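Local coordinates for periplasmic binding protein (Xylanimonas cellulosilytica, PDB 4MX8) that probably binds an iron-siderophore or related metal-chelate ligand outside the cell membrane and delivers it to an ABC-type importer, at residues T16-T20 against N144-K150; L239-Q245 against I272-A278; Y286-W292 against I304-V309; E66-L72 against L83-N89. All coordinates share one frame; numbering follows the deposited sequence.

Interaction 1. Residues T16-T20 against N144-K150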
loop_
_atom_site.group_PDB
_atom_site.type_symbol
_atom_site.label_atom_id
_atom_site.label_comp_id
_atom_site.label_asym_id
_atom_site.label_seq_id
_atom_site.Cartn_x
_atom_site.Cartn_y
_atom_site.Cartn_z
ATOM N N THR A 16 -5.337 18.139 22.177
ATOM C CA THR A 16 -4.752 17.918 20.866
ATOM C C THR A 16 -3.544 16.990 20.984
ATOM O O THR A 16 -3.034 16.756 22.075
ATOM C CB THR A 16 -4.348 19.237 20.148
ATOM O OG1 THR A 16 -3.262 19.877 20.838
ATOM C CG2 THR A 16 -5.525 20.175 20.066
ATOM N N ALA A 17 -3.112 16.453 19.850
ATOM C CA ALA A 17 -1.945 15.594 19.769
ATOM C C ALA A 17 -1.032 16.189 18.711
ATOM O O ALA A 17 -1.489 16.548 17.622
ATOM C CB ALA A 17 -2.345 14.189 19.378
ATOM N N SER A 18 0.252 16.299 19.032
ATOM C CA SER A 18 1.211 16.930 18.142
ATOM C C SER A 18 1.787 15.911 17.173
ATOM O O SER A 18 2.268 14.855 17.590
ATOM C CB SER A 18 2.330 17.524 18.966
ATOM O OG SER A 18 2.640 18.808 18.489
ATOM N N TYR A 19 1.724 16.209 15.878
ATOM C CA TYR A 19 2.282 15.295 14.872
ATOM C C TYR A 19 3.387 15.973 14.059
ATOM O O TYR A 19 3.146 16.993 13.391
ATOM C CB TYR A 19 1.207 14.738 13.937
ATOM C CG TYR A 19 1.751 13.638 13.050
ATOM C CD1 TYR A 19 2.055 12.387 13.575
ATOM C CD2 TYR A 19 1.963 13.840 11.701
ATOM C CE1 TYR A 19 2.560 11.373 12.780
ATOM C CE2 TYR A 19 2.467 12.831 10.897
ATOM C CZ TYR A 19 2.768 11.595 11.440
ATOM O OH TYR A 19 3.271 10.570 10.655
ATOM N N THR A 20 4.597 15.407 14.138
ATOM C CA THR A 20 5.761 15.995 13.488
ATOM C C THR A 20 6.458 14.986 12.602
ATOM O O THR A 20 6.832 13.903 13.048
ATOM C CB THR A 20 6.766 16.544 14.487
ATOM O OG1 THR A 20 6.167 17.629 15.208
ATOM C CG2 THR A 20 7.987 17.064 13.761
ATOM N N ASN A 144 2.055 4.815 12.143
ATOM C CA ASN A 144 0.718 5.282 11.800
ATOM C C ASN A 144 -0.415 4.679 12.653
ATOM O O ASN A 144 -1.362 5.380 13.047
ATOM C CB ASN A 144 0.449 5.093 10.316
ATOM C CG ASN A 144 1.285 6.007 9.467
ATOM O OD1 ASN A 144 1.886 6.959 9.965
ATOM N ND2 ASN A 144 1.328 5.732 8.173
ATOM N N THR A 145 -0.311 3.391 12.960
ATOM C CA THR A 145 -1.368 2.750 13.717
ATOM C C THR A 145 -1.367 3.218 15.169
ATOM O O THR A 145 -2.418 3.464 15.760
ATOM C CB THR A 145 -1.268 1.244 13.639
ATOM O OG1 THR A 145 -1.289 0.871 12.263
ATOM C CG2 THR A 145 -2.430 0.590 14.353
ATOM N N THR A 146 -0.186 3.350 15.747
ATOM C CA THR A 146 -0.102 3.887 17.091
ATOM C C THR A 146 -0.617 5.320 17.137
ATOM O O THR A 146 -1.419 5.661 18.001
ATOM C CB THR A 146 1.315 3.863 17.612
ATOM O OG1 THR A 146 1.794 2.514 17.616
ATOM C CG2 THR A 146 1.340 4.391 18.988
ATOM N N PHE A 147 -0.168 6.152 16.200
ATOM C CA PHE A 147 -0.586 7.542 16.209
ATOM C C PHE A 147 -2.082 7.700 16.081
ATOM O O PHE A 147 -2.712 8.384 16.895
ATOM C CB PHE A 147 0.062 8.387 15.121
ATOM C CG PHE A 147 -0.307 9.834 15.243
ATOM C CD1 PHE A 147 0.019 10.544 16.395
ATOM C CD2 PHE A 147 -1.050 10.462 14.268
ATOM C CE1 PHE A 147 -0.348 11.868 16.543
ATOM C CE2 PHE A 147 -1.426 11.798 14.411
ATOM C CZ PHE A 147 -1.072 12.498 15.550
ATOM N N LEU A 148 -2.643 7.088 15.040
ATOM C CA LEU A 148 -4.083 7.091 14.869
ATOM C C LEU A 148 -4.782 6.571 16.141
ATOM O O LEU A 148 -5.792 7.126 16.577
ATOM C CB LEU A 148 -4.469 6.300 13.635
ATOM C CG LEU A 148 -4.069 6.991 12.323
ATOM C CD1 LEU A 148 -4.308 6.045 11.175
ATOM C CD2 LEU A 148 -4.831 8.292 12.079
ATOM N N GLY A 149 -4.217 5.546 16.764
ATOM C CA GLY A 149 -4.689 5.121 18.065
ATOM C C GLY A 149 -4.839 6.250 19.085
ATOM O O GLY A 149 -5.857 6.368 19.758
ATOM N N LYS A 150 -3.819 7.086 19.202
ATOM C CA LYS A 150 -3.873 8.248 20.082
ATOM C C LYS A 150 -4.949 9.257 19.644
ATOM O O LYS A 150 -5.700 9.763 20.478
ATOM C CB LYS A 150 -2.497 8.905 20.118
ATOM C CG LYS A 150 -2.378 10.124 20.959
ATOM C CD LYS A 150 -0.964 10.212 21.474
ATOM C CE LYS A 150 -0.258 11.423 20.925
ATOM N NZ LYS A 150 1.014 11.663 21.668
HETATM O O HOH W 1 2.437 12.662 19.351
HETATM O O HOH W 2 1.103 14.803 21.697
#
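Tyr19 lies across the ring of Phe147, and the two aromatic groups meet obliquely: their planes are inclined at 37° and their centroids stand 4.6 Å apart. The atom that sits centrally over the Phe147 face is CD1 of Tyr19, while Tyr19 CB touches Phe147 CZ at 3.6 Å. Phe147 reaches the strand because its CG is turned anti to the backbone N (chi1 -175°), which extends the ring away from the helix. This is plain strand-on-helix packing: the N-terminal hairpin of strands 16-24 and 35-43 lies against helix 137-152, with segment 16-20 running at 156° to segment 144-150, and Val42 of the second strand also touches Phe147. Ala17 CB touches Phe147 CE1 at 4.2 Å and packs against the aliphatic part of Lys150, 3.8 Å from its CE. The ammonium beyond is tied to the strand backbone through two waters, one donating to Ser18 O at 2.8 Å and the other accepting from Ser18 N.

Interaction 2. Residues L239-Q245 against I272-A278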
loop_
_atom_site.group_PDB
_atom_site.type_symbol
_atom_site.label_atom_id
_atom_site.label_comp_id
_atom_site.label_asym_id
_atom_site.label_seq_id
_atom_site.Cartn_x
_atom_site.Cartn_y
_atom_site.Cartn_z
ATOM N N LEU A 239 11.893 -14.548 -17.518
ATOM C CA LEU A 239 11.367 -15.486 -16.530
ATOM C C LEU A 239 12.013 -16.833 -16.744
ATOM O O LEU A 239 12.514 -17.442 -15.804
ATOM C CB LEU A 239 9.855 -15.621 -16.638
ATOM C CG LEU A 239 9.088 -14.355 -16.307
ATOM C CD1 LEU A 239 7.605 -14.598 -16.441
ATOM C CD2 LEU A 239 9.437 -13.917 -14.913
ATOM N N LEU A 240 12.017 -17.270 -18.000
ATOM C CA LEU A 240 12.538 -18.577 -18.373
ATOM C C LEU A 240 14.031 -18.702 -18.113
ATOM O O LEU A 240 14.499 -19.747 -17.676
ATOM C CB LEU A 240 12.263 -18.844 -19.842
ATOM C CG LEU A 240 12.491 -20.297 -20.198
ATOM C CD1 LEU A 240 11.601 -21.168 -19.340
ATOM C CD2 LEU A 240 12.179 -20.487 -21.636
ATOM N N GLU A 241 14.773 -17.634 -18.388
ATOM C CA GLU A 241 16.216 -17.615 -18.158
ATOM C C GLU A 241 16.580 -17.851 -16.702
ATOM O O GLU A 241 17.278 -18.817 -16.386
ATOM C CB GLU A 241 16.824 -16.290 -18.631
ATOM C CG GLU A 241 18.210 -15.995 -18.070
ATOM C CD GLU A 241 18.956 -14.943 -18.871
ATOM O OE1 GLU A 241 18.296 -14.115 -19.539
ATOM O OE2 GLU A 241 20.209 -14.951 -18.840
ATOM N N HIS A 242 16.090 -16.968 -15.834
ATOM C CA HIS A 242 16.411 -16.974 -14.410
ATOM C C HIS A 242 15.533 -17.934 -13.626
ATOM O O HIS A 242 15.868 -18.310 -12.495
ATOM C CB HIS A 242 16.288 -15.560 -13.847
ATOM C CG HIS A 242 17.178 -14.579 -14.533
ATOM N ND1 HIS A 242 18.550 -14.689 -14.519
ATOM C CD2 HIS A 242 16.895 -13.491 -15.285
ATOM C CE1 HIS A 242 19.077 -13.703 -15.223
ATOM N NE2 HIS A 242 18.094 -12.962 -15.700
ATOM N N ASP A 243 14.417 -18.312 -14.246
ATOM C CA ASP A 243 13.515 -19.356 -13.752
ATOM C C ASP A 243 13.367 -19.440 -12.233
ATOM O O ASP A 243 13.952 -20.312 -11.594
ATOM C CB ASP A 243 13.911 -20.714 -14.333
ATOM C CG ASP A 243 12.892 -21.791 -14.031
ATOM O OD1 ASP A 243 13.318 -22.938 -13.772
ATOM O OD2 ASP A 243 11.671 -21.487 -14.041
ATOM N N PRO A 244 12.587 -18.521 -11.657
ATOM C CA PRO A 244 12.333 -18.521 -10.220
ATOM C C PRO A 244 11.418 -19.675 -9.855
ATOM O O PRO A 244 10.570 -20.054 -10.674
ATOM C CB PRO A 244 11.620 -17.186 -9.987
ATOM C CG PRO A 244 10.998 -16.852 -11.284
ATOM C CD PRO A 244 11.870 -17.442 -12.355
ATOM N N GLN A 245 11.606 -20.223 -8.655
ATOM C CA GLN A 245 10.781 -21.309 -8.156
ATOM C C GLN A 245 9.340 -20.864 -7.910
ATOM O O GLN A 245 8.400 -21.605 -8.176
ATOM C CB GLN A 245 11.382 -21.872 -6.870
ATOM C CG GLN A 245 10.657 -23.101 -6.361
ATOM C CD GLN A 245 10.948 -24.310 -7.213
ATOM O OE1 GLN A 245 12.027 -24.411 -7.791
ATOM N NE2 GLN A 245 9.989 -25.232 -7.309
ATOM N N ILE A 272 6.186 -19.660 -23.685
ATOM C CA ILE A 272 7.428 -19.420 -22.957
ATOM C C ILE A 272 7.248 -19.573 -21.446
ATOM O O ILE A 272 7.919 -20.381 -20.811
ATOM C CB ILE A 272 7.964 -18.002 -23.223
ATOM C CG1 ILE A 272 8.128 -17.751 -24.721
ATOM C CG2 ILE A 272 9.266 -17.765 -22.481
ATOM C CD1 ILE A 272 8.740 -16.411 -25.040
ATOM N N VAL A 273 6.350 -18.783 -20.871
ATOM C CA VAL A 273 6.058 -18.874 -19.450
ATOM C C VAL A 273 5.592 -20.271 -19.043
ATOM O O VAL A 273 5.914 -20.730 -17.962
ATOM C CB VAL A 273 5.047 -17.782 -18.984
ATOM C CG1 VAL A 273 4.520 -18.079 -17.588
ATOM C CG2 VAL A 273 5.693 -16.401 -19.006
ATOM N N ASN A 274 4.858 -20.971 -19.898
ATOM C CA ASN A 274 4.404 -22.313 -19.515
ATOM C C ASN A 274 5.519 -23.348 -19.384
ATOM O O ASN A 274 5.271 -24.454 -18.909
ATOM C CB ASN A 274 3.329 -22.840 -20.461
ATOM C CG ASN A 274 2.071 -22.016 -20.424
ATOM O OD1 ASN A 274 1.562 -21.614 -21.462
ATOM N ND2 ASN A 274 1.555 -21.761 -19.227
ATOM N N ARG A 275 6.731 -22.990 -19.815
ATOM C CA ARG A 275 7.901 -23.869 -19.746
ATOM C C ARG A 275 8.673 -23.595 -18.464
ATOM O O ARG A 275 9.497 -24.387 -18.017
ATOM C CB ARG A 275 8.813 -23.635 -20.944
ATOM C CG ARG A 275 8.425 -24.412 -22.178
ATOM C CD ARG A 275 9.433 -24.217 -23.289
ATOM N NE ARG A 275 9.238 -22.975 -24.035
ATOM C CZ ARG A 275 10.225 -22.156 -24.384
ATOM N NH1 ARG A 275 11.466 -22.445 -24.041
ATOM N NH2 ARG A 275 9.976 -21.050 -25.069
ATOM N N THR A 276 8.378 -22.438 -17.892
ATOM C CA THR A 276 8.925 -21.964 -16.633
ATOM C C THR A 276 8.662 -22.955 -15.490
ATOM O O THR A 276 7.622 -23.613 -15.464
ATOM C CB THR A 276 8.295 -20.587 -16.365
ATOM O OG1 THR A 276 9.169 -19.566 -16.860
ATOM C CG2 THR A 276 7.959 -20.358 -14.915
ATOM N N THR A 277 9.610 -23.086 -14.560
ATOM C CA THR A 277 9.414 -23.989 -13.423
ATOM C C THR A 277 8.197 -23.576 -12.612
ATOM O O THR A 277 7.344 -24.414 -12.290
ATOM C CB THR A 277 10.634 -24.050 -12.482
ATOM O OG1 THR A 277 11.716 -24.720 -13.137
ATOM C CG2 THR A 277 10.293 -24.810 -11.211
ATOM N N ALA A 278 8.130 -22.283 -12.286
ATOM C CA ALA A 278 7.008 -21.741 -11.533
ATOM C C ALA A 278 5.659 -22.173 -12.123
ATOM O O ALA A 278 4.772 -22.616 -11.405
ATOM C CB ALA A 278 7.106 -20.230 -11.460
#
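At the N-terminal end of the short helix 277-280, the carboxylate of Asp243 meets the first turn and receives Thr277 N at OD2 over 2.7 Å. That amide approaches on the syn side, 22° out of the carboxylate plane, while Thr277 OG1 donates to the other oxygen, OD1. One carboxylate thus grips both the backbone and the side chain of a single residue, and the helix end would probably favour its negative charge. With CG anti to the backbone N (chi1 -171°), Asp243 extends from the chain just where helix 236-242 has ended and phi has turned positive. Replacing it with an alanine would probably leave the Thr277 amide and hydroxyl without their acceptor and set that hydroxyl free to turn. The contact belongs to the alpha/beta domain built on the mixed sheet, where residues 239-245 lead into strand 246-251. Alongside the polar grip, Leu239 CD1 packs on Val273 CG2 at 3.7 Å, and Leu240 CD2 lies 4.1 Å from Ile272 CG2. Leu240 CD2 also lies close to the guanidinium of Arg275, which forms a salt bridge with Glu271. Ala278 CB rests 3.6 Å from Pro244 O.

Interaction 3. Residues Y286-W292 against I304-V309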
loop_
_atom_site.group_PDB
_atom_site.type_symbol
_atom_site.label_atom_id
_atom_site.label_comp_id
_atom_site.label_asym_id
_atom_site.label_seq_id
_atom_site.Cartn_x
_atom_site.Cartn_y
_atom_site.Cartn_z
ATOM N N TYR A 286 -1.109 -15.184 -7.261
ATOM C CA TYR A 286 -1.594 -13.838 -7.576
ATOM C C TYR A 286 -1.935 -13.024 -6.323
ATOM O O TYR A 286 -2.656 -13.484 -5.431
ATOM C CB TYR A 286 -2.775 -13.915 -8.534
ATOM C CG TYR A 286 -2.376 -14.434 -9.889
ATOM C CD1 TYR A 286 -2.020 -13.559 -10.907
ATOM C CD2 TYR A 286 -2.325 -15.796 -10.148
ATOM C CE1 TYR A 286 -1.639 -14.023 -12.148
ATOM C CE2 TYR A 286 -1.949 -16.269 -11.388
ATOM C CZ TYR A 286 -1.607 -15.375 -12.379
ATOM O OH TYR A 286 -1.212 -15.833 -13.608
ATOM N N LEU A 287 -1.396 -11.818 -6.251
ATOM C CA LEU A 287 -1.616 -10.976 -5.082
ATOM C C LEU A 287 -2.775 -10.009 -5.352
ATOM O O LEU A 287 -3.057 -9.704 -6.502
ATOM C CB LEU A 287 -0.336 -10.214 -4.730
ATOM C CG LEU A 287 0.931 -11.028 -4.482
ATOM C CD1 LEU A 287 2.057 -10.076 -4.238
ATOM C CD2 LEU A 287 0.763 -11.933 -3.291
ATOM N N ASN A 288 -3.447 -9.543 -4.299
ATOM C CA ASN A 288 -4.620 -8.677 -4.443
ATOM C C ASN A 288 -4.186 -7.286 -4.905
ATOM O O ASN A 288 -3.612 -6.514 -4.114
ATOM C CB ASN A 288 -5.356 -8.584 -3.100
ATOM C CG ASN A 288 -6.641 -7.769 -3.172
ATOM O OD1 ASN A 288 -6.752 -6.795 -3.914
ATOM N ND2 ASN A 288 -7.621 -8.163 -2.371
ATOM N N PRO A 289 -4.480 -6.954 -6.180
ATOM C CA PRO A 289 -4.055 -5.728 -6.858
ATOM C C PRO A 289 -4.405 -4.495 -6.052
ATOM O O PRO A 289 -3.498 -3.727 -5.744
ATOM C CB PRO A 289 -4.859 -5.759 -8.149
ATOM C CG PRO A 289 -5.065 -7.202 -8.401
ATOM C CD PRO A 289 -5.325 -7.776 -7.051
ATOM N N THR A 290 -5.679 -4.319 -5.702
ATOM C CA THR A 290 -6.085 -3.190 -4.855
ATOM C C THR A 290 -5.288 -3.119 -3.553
ATOM O O THR A 290 -4.785 -2.054 -3.194
ATOM C CB THR A 290 -7.578 -3.225 -4.497
ATOM O OG1 THR A 290 -8.357 -3.304 -5.689
ATOM C CG2 THR A 290 -7.949 -1.981 -3.771
ATOM N N ALA A 291 -5.173 -4.235 -2.839
ATOM C CA ALA A 291 -4.388 -4.200 -1.603
ATOM C C ALA A 291 -2.901 -3.910 -1.859
ATOM O O ALA A 291 -2.354 -2.957 -1.317
ATOM C CB ALA A 291 -4.563 -5.460 -0.798
ATOM N N TRP A 292 -2.253 -4.701 -2.705
ATOM C CA TRP A 292 -0.829 -4.520 -2.913
ATOM C C TRP A 292 -0.428 -3.281 -3.715
ATOM O O TRP A 292 0.700 -2.817 -3.599
ATOM C CB TRP A 292 -0.214 -5.758 -3.543
ATOM C CG TRP A 292 -0.246 -6.969 -2.680
ATOM C CD1 TRP A 292 -1.316 -7.782 -2.457
ATOM C CD2 TRP A 292 0.851 -7.531 -1.943
ATOM N NE1 TRP A 292 -0.959 -8.809 -1.621
ATOM C CE2 TRP A 292 0.365 -8.681 -1.290
ATOM C CE3 TRP A 292 2.193 -7.169 -1.772
ATOM C CZ2 TRP A 292 1.175 -9.485 -0.481
ATOM C CZ3 TRP A 292 2.996 -7.959 -0.973
ATOM C CH2 TRP A 292 2.481 -9.113 -0.335
ATOM N N ILE A 304 -5.006 -8.810 4.375
ATOM C CA ILE A 304 -5.185 -9.319 3.018
ATOM C C ILE A 304 -3.841 -9.768 2.441
ATOM O O ILE A 304 -3.744 -10.825 1.833
ATOM C CB ILE A 304 -5.845 -8.286 2.089
ATOM C CG1 ILE A 304 -7.278 -8.033 2.508
ATOM C CG2 ILE A 304 -5.841 -8.745 0.649
ATOM C CD1 ILE A 304 -7.905 -6.911 1.741
HETATM N N MSE A 305 -2.804 -8.966 2.642
HETATM C CA MSE A 305 -1.461 -9.365 2.237
HETATM C C MSE A 305 -1.030 -10.687 2.879
HETATM O O MSE A 305 -0.593 -11.611 2.188
HETATM C CB MSE A 305 -0.465 -8.276 2.586
HETATM C CG MSE A 305 -0.734 -6.975 1.858
HETATM SE SE MSE A 305 0.519 -5.592 2.362
HETATM C CE MSE A 305 0.106 -4.331 0.993
ATOM N N ILE A 306 -1.168 -10.772 4.199
ATOM C CA ILE A 306 -0.856 -11.997 4.930
ATOM C C ILE A 306 -1.575 -13.235 4.357
ATOM O O ILE A 306 -0.969 -14.289 4.193
ATOM C CB ILE A 306 -1.114 -11.835 6.445
ATOM C CG1 ILE A 306 -0.142 -10.800 7.023
ATOM C CG2 ILE A 306 -0.935 -13.135 7.164
ATOM C CD1 ILE A 306 -0.576 -10.206 8.329
ATOM N N ASP A 307 -2.851 -13.111 4.018
ATOM C CA ASP A 307 -3.562 -14.243 3.433
ATOM C C ASP A 307 -3.014 -14.559 2.063
ATOM O O ASP A 307 -2.911 -15.723 1.679
ATOM C CB ASP A 307 -5.067 -13.989 3.365
ATOM C CG ASP A 307 -5.782 -14.376 4.654
ATOM O OD1 ASP A 307 -5.108 -14.483 5.716
ATOM O OD2 ASP A 307 -7.019 -14.578 4.602
ATOM N N ASP A 308 -2.650 -13.518 1.328
ATOM C CA ASP A 308 -2.112 -13.693 -0.009
ATOM C C ASP A 308 -0.802 -14.459 0.043
ATOM O O ASP A 308 -0.623 -15.425 -0.684
ATOM C CB ASP A 308 -1.915 -12.342 -0.699
ATOM C CG ASP A 308 -3.198 -11.803 -1.309
ATOM O OD1 ASP A 308 -4.240 -12.538 -1.321
ATOM O OD2 ASP A 308 -3.144 -10.641 -1.794
ATOM N N VAL A 309 0.110 -14.032 0.908
ATOM C CA VAL A 309 1.387 -14.715 1.007
ATOM C C VAL A 309 1.169 -16.156 1.482
ATOM O O VAL A 309 1.769 -17.076 0.941
ATOM C CB VAL A 309 2.373 -13.945 1.909
ATOM C CG1 VAL A 309 3.628 -14.742 2.150
ATOM C CG2 VAL A 309 2.725 -12.616 1.285
#
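Trp292 is clasped between Met305, a selenomethionine, and Leu287. CG of Met305 lies over the five-membered ring, 4.0 Å from its centroid, in a CH-pi contact, and SE stands above the six-membered ring, 4.6 Å from its centroid, a Met-aromatic arrangement. The opposite face of the indole is covered by Leu287 CD1. With its CG anti to the carbonyl carbon (chi1 -65°), Trp292 reaches both Met305 and Asp308. Val309 CG2 touches CH2 of Trp292 near the ring plane, and more than a turn earlier in the helix Ile304 CG2 packs 3.8 Å from Ala291 CB. The contact joins strand 284-287, an outermost strand of the mixed sheet, and the helix that follows it to the C-terminal helix 299-309. Toward the polar edge, Trp292 NE1 donates to Asp308 OD2 over 2.9 Å, with the carboxylate almost coplanar with the indole (12°) and its anti lone pair in use. The same oxygen takes Asn288 N at 2.8 Å, from above the carboxylate plane, so two N-H groups grip it. A leucine in place of Trp292 would probably strip Asp308 of one donor and open a gap between Met305 and Leu287. Asn288, the N-cap, accepts Ala291 N through OD1, capping helix 289-295.

Interaction 4. Residues E66-L72 against L83-N89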
loop_
_atom_site.group_PDB
_atom_site.type_symbol
_atom_site.label_atom_id
_atom_site.label_comp_id
_atom_site.label_asym_id
_atom_site.label_seq_id
_atom_site.Cartn_x
_atom_site.Cartn_y
_atom_site.Cartn_z
ATOM N N GLU A 66 -14.748 6.398 11.881
ATOM C CA GLU A 66 -15.692 6.525 10.794
ATOM C C GLU A 66 -15.185 7.650 9.931
ATOM O O GLU A 66 -14.682 8.646 10.435
ATOM C CB GLU A 66 -17.070 6.872 11.326
ATOM C CG GLU A 66 -18.195 6.721 10.330
ATOM C CD GLU A 66 -19.522 7.162 10.919
ATOM O OE1 GLU A 66 -19.516 8.143 11.696
ATOM O OE2 GLU A 66 -20.565 6.531 10.620
ATOM N N ILE A 67 -15.317 7.492 8.626
ATOM C CA ILE A 67 -14.823 8.498 7.712
ATOM C C ILE A 67 -15.990 9.356 7.237
ATOM O O ILE A 67 -17.035 8.838 6.860
ATOM C CB ILE A 67 -14.137 7.852 6.528
ATOM C CG1 ILE A 67 -13.227 6.700 7.008
ATOM C CG2 ILE A 67 -13.419 8.903 5.716
ATOM C CD1 ILE A 67 -12.235 7.073 8.049
ATOM N N ALA A 68 -15.811 10.670 7.283
ATOM C CA ALA A 68 -16.888 11.592 6.988
ATOM C C ALA A 68 -16.836 11.995 5.530
ATOM O O ALA A 68 -17.854 12.307 4.922
ATOM C CB ALA A 68 -16.768 12.806 7.867
ATOM N N GLY A 69 -15.631 12.002 4.975
ATOM C CA GLY A 69 -15.428 12.415 3.603
ATOM C C GLY A 69 -14.223 11.693 3.024
ATOM O O GLY A 69 -13.240 11.443 3.731
ATOM N N ALA A 70 -14.297 11.382 1.729
ATOM C CA ALA A 70 -13.310 10.541 1.071
ATOM C C ALA A 70 -13.528 10.602 -0.428
ATOM O O ALA A 70 -14.636 10.906 -0.896
ATOM C CB ALA A 70 -13.449 9.099 1.554
ATOM N N PRO A 71 -12.475 10.305 -1.195
ATOM C CA PRO A 71 -12.664 10.121 -2.636
ATOM C C PRO A 71 -13.490 8.858 -2.874
ATOM O O PRO A 71 -12.908 7.787 -3.067
ATOM C CB PRO A 71 -11.238 9.924 -3.146
ATOM C CG PRO A 71 -10.461 9.468 -1.940
ATOM C CD PRO A 71 -11.067 10.178 -0.793
ATOM N N LEU A 72 -14.818 8.982 -2.851
ATOM C CA LEU A 72 -15.699 7.810 -2.789
ATOM C C LEU A 72 -15.497 6.830 -3.929
ATOM O O LEU A 72 -15.518 5.616 -3.709
ATOM C CB LEU A 72 -17.166 8.230 -2.704
ATOM C CG LEU A 72 -17.414 9.125 -1.502
ATOM C CD1 LEU A 72 -18.719 9.801 -1.646
ATOM C CD2 LEU A 72 -17.379 8.332 -0.217
ATOM N N LEU A 83 -17.180 4.058 5.893
ATOM C CA LEU A 83 -17.681 5.392 5.586
ATOM C C LEU A 83 -18.931 5.724 6.410
ATOM O O LEU A 83 -19.749 4.861 6.742
ATOM C CB LEU A 83 -17.986 5.551 4.095
ATOM C CG LEU A 83 -16.863 5.301 3.108
ATOM C CD1 LEU A 83 -17.406 5.277 1.715
ATOM C CD2 LEU A 83 -15.841 6.390 3.250
ATOM N N ALA A 84 -19.049 6.998 6.752
ATOM C CA ALA A 84 -20.256 7.539 7.336
ATOM C C ALA A 84 -21.410 7.302 6.373
ATOM O O ALA A 84 -21.214 7.348 5.158
ATOM C CB ALA A 84 -20.067 9.019 7.568
ATOM N N ASP A 85 -22.611 7.060 6.897
ATOM C CA ASP A 85 -23.759 6.783 6.027
ATOM C C ASP A 85 -24.043 7.925 5.062
ATOM O O ASP A 85 -24.681 7.729 4.029
ATOM C CB ASP A 85 -25.015 6.477 6.838
ATOM C CG ASP A 85 -24.811 5.338 7.803
ATOM O OD1 ASP A 85 -23.715 5.273 8.403
ATOM O OD2 ASP A 85 -25.741 4.512 7.962
ATOM N N ASP A 86 -23.560 9.112 5.398
ATOM C CA ASP A 86 -23.805 10.288 4.579
ATOM C C ASP A 86 -22.475 10.877 4.132
ATOM O O ASP A 86 -22.386 12.078 3.835
ATOM C CB ASP A 86 -24.585 11.328 5.378
ATOM C CG ASP A 86 -23.888 11.697 6.685
ATOM O OD1 ASP A 86 -24.082 12.834 7.171
ATOM O OD2 ASP A 86 -23.139 10.849 7.223
ATOM N N ALA A 87 -21.443 10.034 4.091
ATOM C CA ALA A 87 -20.108 10.491 3.716
ATOM C C ALA A 87 -20.169 11.236 2.395
ATOM O O ALA A 87 -20.954 10.872 1.510
ATOM C CB ALA A 87 -19.135 9.334 3.631
ATOM N N PHE A 88 -19.368 12.292 2.289
ATOM C CA PHE A 88 -19.391 13.162 1.128
ATOM C C PHE A 88 -18.142 12.921 0.284
ATOM O O PHE A 88 -17.111 12.468 0.804
ATOM C CB PHE A 88 -19.512 14.634 1.554
ATOM C CG PHE A 88 -18.259 15.203 2.168
ATOM C CD1 PHE A 88 -17.315 15.856 1.379
ATOM C CD2 PHE A 88 -18.017 15.086 3.530
ATOM C CE1 PHE A 88 -16.157 16.375 1.933
ATOM C CE2 PHE A 88 -16.859 15.596 4.091
ATOM C CZ PHE A 88 -15.935 16.252 3.292
ATOM N N ASN A 89 -18.233 13.218 -1.013
ATOM C CA ASN A 89 -17.099 12.993 -1.908
ATOM C C ASN A 89 -16.089 14.153 -1.844
ATOM O O ASN A 89 -16.418 15.291 -2.177
ATOM C CB ASN A 89 -17.589 12.717 -3.339
ATOM C CG ASN A 89 -16.457 12.424 -4.298
ATOM O OD1 ASN A 89 -16.151 11.258 -4.598
ATOM N ND2 ASN A 89 -15.828 13.490 -4.806
#
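Ile67 O receives Ala84 N at 2.7 Å, in the carbonyl plane, the first of three backbone hydrogen bonds between these parallel segments. Ala68 O takes Phe88 N at 3.0 Å, and Phe88 O takes Ala70 N nearly along the C=O axis. Between Ala84 and Ala87 a type I turn breaks the second segment, so that its two short strands pair with 67-70 in succession. A CA-H...O contact from Ala87 CA to Ala68 O supplements these bonds. The arrangement is a parallel strand pairing, 67-70 with 87-89, helix 77-80 lying in the connection; Ala68 and Gly69 also bond through their backbones to Ile49 and Val51 of strand 49-51, and Ile67 and Ala70 pack on Leu57 of helix 54-62. In the aromatic contact, Gly69 CA sits over one face of the Phe88 ring, 3.8 Å from the centroid; Phe88 CG lies between its backbone N and carbonyl carbon (chi1 72°), which helps bring the ring there. The apolar group centres on Leu83, whose CD1 meets Leu72 CD2 at 3.6 Å while its CD2 lies 4.0 Å from both Ile67 CB and Ala70 CB. Among side-chain polar bonds, Asn89 OD1 accepts Leu72 N weakly at 3.2 Å.

Overall arrangement
The four contacts are separate, none touching another, and are spread through the chain. Interactions 1 and 2 are the most distant pair, their centres 46 Å apart on opposite sides of the chain's centre, whereas interaction 3 lies only about 10 Å from that centre. Along the chain, both segments of interaction 4 fall between those of interaction 1, and interactions 2 and 3 follow in turn. Interactions 2 and 3 border the same mixed sheet, through strands 246-251 and 284-287, with centres 22 Å apart. Helix 54-62 touches residues of both interactions 1 and 4. Helix 155-179 touches segments of both interactions 1 and 3, consistent with the long helix that links the two lobes in this binding-protein class.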